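PDB 3OCJ: putative exported protein from Bordetella parapertussis, which is of unknown function but carries a methyltransferase domain of the S-adenosylmethionine-dependent family, and so probably binds that cofactor and transfers a methyl group. Local coordinates for residues A[204-209]-A[275-280]. Numbering follows the deposited sequence. Where two conformers were deposited one is given.
Sequences ARVTEL and RAQLEE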
loop_
_atom_site.group_PDB
_atom_site.type_symbol
_atom_site.label_atom_id
_atom_site.label_comp_id
_atom_site.label_asym_id
_atom_site.label_seq_id
_atom_site.Cartn_x
_atom_site.Cartn_y
_atom_site.Cartn_z
ATOM N N ALA A 204 12.455 0.196 14.859
ATOM C CA ALA A 204 12.051 -0.671 15.957
ATOM C C ALA A 204 10.539 -0.830 16.045
ATOM O O ALA A 204 10.055 -1.910 16.378
ATOM C CB ALA A 204 12.618 -0.181 17.287
ATOM N N ARG A 205 9.786 0.232 15.745
ATOM C CA ARG A 205 8.326 0.104 15.770
ATOM C C ARG A 205 7.856 -0.881 14.702
ATOM O O ARG A 205 6.912 -1.634 14.919
ATOM C CB ARG A 205 7.638 1.463 15.606
ATOM C CG ARG A 205 7.811 2.372 16.826
ATOM C CD ARG A 205 7.091 3.707 16.636
ATOM N NE ARG A 205 7.210 4.557 17.819
ATOM C CZ ARG A 205 6.368 4.541 18.846
ATOM N NH1 ARG A 205 5.331 3.718 18.852
ATOM N NH2 ARG A 205 6.569 5.362 19.877
ATOM N N VAL A 206 8.517 -0.888 13.551
ATOM C CA VAL A 206 8.175 -1.842 12.500
ATOM C C VAL A 206 8.576 -3.273 12.887
ATOM O O VAL A 206 7.807 -4.205 12.689
ATOM C CB VAL A 206 8.768 -1.406 11.142
ATOM C CG1 VAL A 206 8.631 -2.524 10.098
ATOM C CG2 VAL A 206 8.044 -0.161 10.659
ATOM N N THR A 207 9.748 -3.438 13.492
ATOM C CA THR A 207 10.122 -4.750 14.010
ATOM C C THR A 207 9.080 -5.277 15.004
ATOM O O THR A 207 8.719 -6.461 14.966
ATOM C CB THR A 207 11.513 -4.707 14.638
ATOM O OG1 THR A 207 12.442 -4.300 13.632
ATOM C CG2 THR A 207 11.913 -6.077 15.167
ATOM N N GLU A 208 8.577 -4.398 15.874
ATOM C CA GLU A 208 7.568 -4.816 16.837
ATOM C C GLU A 208 6.254 -5.217 16.171
ATOM O O GLU A 208 5.584 -6.156 16.621
ATOM C CB GLU A 208 7.367 -3.751 17.919
ATOM C CG GLU A 208 8.556 -3.659 18.862
ATOM C CD GLU A 208 9.000 -5.031 19.353
ATOM O OE1 GLU A 208 8.134 -5.801 19.822
ATOM O OE2 GLU A 208 10.206 -5.354 19.260
ATOM N N LEU A 209 5.895 -4.529 15.090
ATOM C CA LEU A 209 4.721 -4.923 14.320
ATOM C C LEU A 209 4.925 -6.338 13.768
ATOM O O LEU A 209 4.046 -7.189 13.867
ATOM C CB LEU A 209 4.472 -3.927 13.190
ATOM C CG LEU A 209 3.316 -4.287 12.251
ATOM C CD1 LEU A 209 1.977 -4.072 12.920
ATOM C CD2 LEU A 209 3.385 -3.488 10.965
ATOM N N ARG A 275 14.934 -7.897 6.029
ATOM C CA ARG A 275 15.342 -9.211 6.499
ATOM C C ARG A 275 15.747 -9.192 7.973
ATOM O O ARG A 275 15.335 -10.052 8.742
ATOM C CB ARG A 275 16.499 -9.752 5.661
ATOM C CG ARG A 275 17.146 -10.983 6.281
ATOM C CD ARG A 275 18.241 -11.565 5.391
ATOM N NE ARG A 275 17.706 -12.093 4.140
ATOM C CZ ARG A 275 17.140 -13.294 4.023
ATOM N NH1 ARG A 275 17.035 -14.091 5.079
ATOM N NH2 ARG A 275 16.678 -13.704 2.850
ATOM N N ALA A 276 16.562 -8.210 8.347
ATOM C CA ALA A 276 16.985 -8.080 9.742
ATOM C C ALA A 276 15.794 -7.927 10.686
ATOM O O ALA A 276 15.750 -8.557 11.752
ATOM C CB ALA A 276 17.962 -6.907 9.893
ATOM N N GLN A 277 14.826 -7.102 10.304
ATOM C CA GLN A 277 13.649 -6.914 11.153
ATOM C C GLN A 277 12.846 -8.209 11.274
ATOM O O GLN A 277 12.418 -8.589 12.361
ATOM C CB GLN A 277 12.769 -5.805 10.589
ATOM C CG GLN A 277 13.427 -4.431 10.565
ATOM C CD GLN A 277 12.592 -3.422 9.832
ATOM O OE1 GLN A 277 12.272 -3.604 8.659
ATOM N NE2 GLN A 277 12.210 -2.347 10.523
ATOM N N LEU A 278 12.636 -8.882 10.146
ATOM C CA LEU A 278 11.813 -10.086 10.163
ATOM C C LEU A 278 12.489 -11.212 10.945
ATOM O O LEU A 278 11.819 -11.970 11.657
ATOM C CB LEU A 278 11.470 -10.533 8.737
ATOM C CG LEU A 278 10.449 -9.657 8.001
ATOM C CD1 LEU A 278 10.488 -9.987 6.513
ATOM C CD2 LEU A 278 9.043 -9.864 8.561
ATOM N N GLU A 279 13.808 -11.338 10.792
ATOM C CA GLU A 279 14.552 -12.357 11.533
ATOM C C GLU A 279 14.530 -12.075 13.036
ATOM O O GLU A 279 14.359 -12.996 13.838
ATOM C CB GLU A 279 15.974 -12.495 10.981
ATOM C CG GLU A 279 15.975 -13.171 9.608
ATOM C CD GLU A 279 17.347 -13.313 8.975
ATOM O OE1 GLU A 279 18.317 -12.701 9.466
ATOM O OE2 GLU A 279 17.432 -14.037 7.960
ATOM N N GLU A 280 14.674 -10.810 13.416
ATOM C CA GLU A 280 14.580 -10.436 14.828
ATOM C C GLU A 280 13.209 -10.815 15.388
ATOM O O GLU A 280 13.101 -11.282 16.525
ATOM C CB GLU A 280 14.848 -8.939 15.022
ATOM C CG GLU A 280 14.484 -8.398 16.408
ATOM C CD GLU A 280 15.205 -9.107 17.543
ATOM O OE1 GLU A 280 16.310 -9.660 17.322
ATOM O OE2 GLU A 280 14.663 -9.099 18.670
#
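Helix segments 204-209 and 275-280 meet around T207 and Q277, whose CA atoms are 5.0 Å apart, with the axes coming within 8.7 Å of each other at -47°. They belong to the Rossmann-like methyltransferase fold, whose mixed seven-stranded sheet ends in the antiparallel pair 298-302 and 286-289. Helix 203-216 follows strand 188-192 and leads into strand 221-226, while helix 271-280 precedes edge strand 286-289, so the contact joins the helix between two parallel strands to the helix ahead of the antiparallel edge.

Q277 supplies most of the second helix's share. Its CB points toward the first helix, and beyond CG the chain runs out extended (chi2 172°), which carries the amide past T207 to V206. There NE2 lies 3.6 Å from V206 CG1 and equally near V206 CB, a van der Waals approach to the valine's flank; NE2 itself hydrogen-bonds to the backbone O of D203, in the first turn of helix 203-216. The long side chain thus ties one helix to the start of the other.

T207 lies alongside that chain. Its OG1 sits 3.2 Å from Q277 CG, close for an oxygen against a methylene, and is hydrogen-bonded to the same D203 carbonyl. That oxygen therefore holds both T207 and Q277, one from each helix. With CG2 anti to the backbone N, the threonine methyl faces the last turn of helix 271-280, 3.8 Å from Q277 O.

Towards solvent, E280 bends at chi2, which in the conformer given turns its carboxylate to a salt bridge with R211; E208, also in the conformer given, reaches the same arginine. The aliphatic part of E280 packs on the threonine, T207 CG2 touching E280 CG at 3.7 Å.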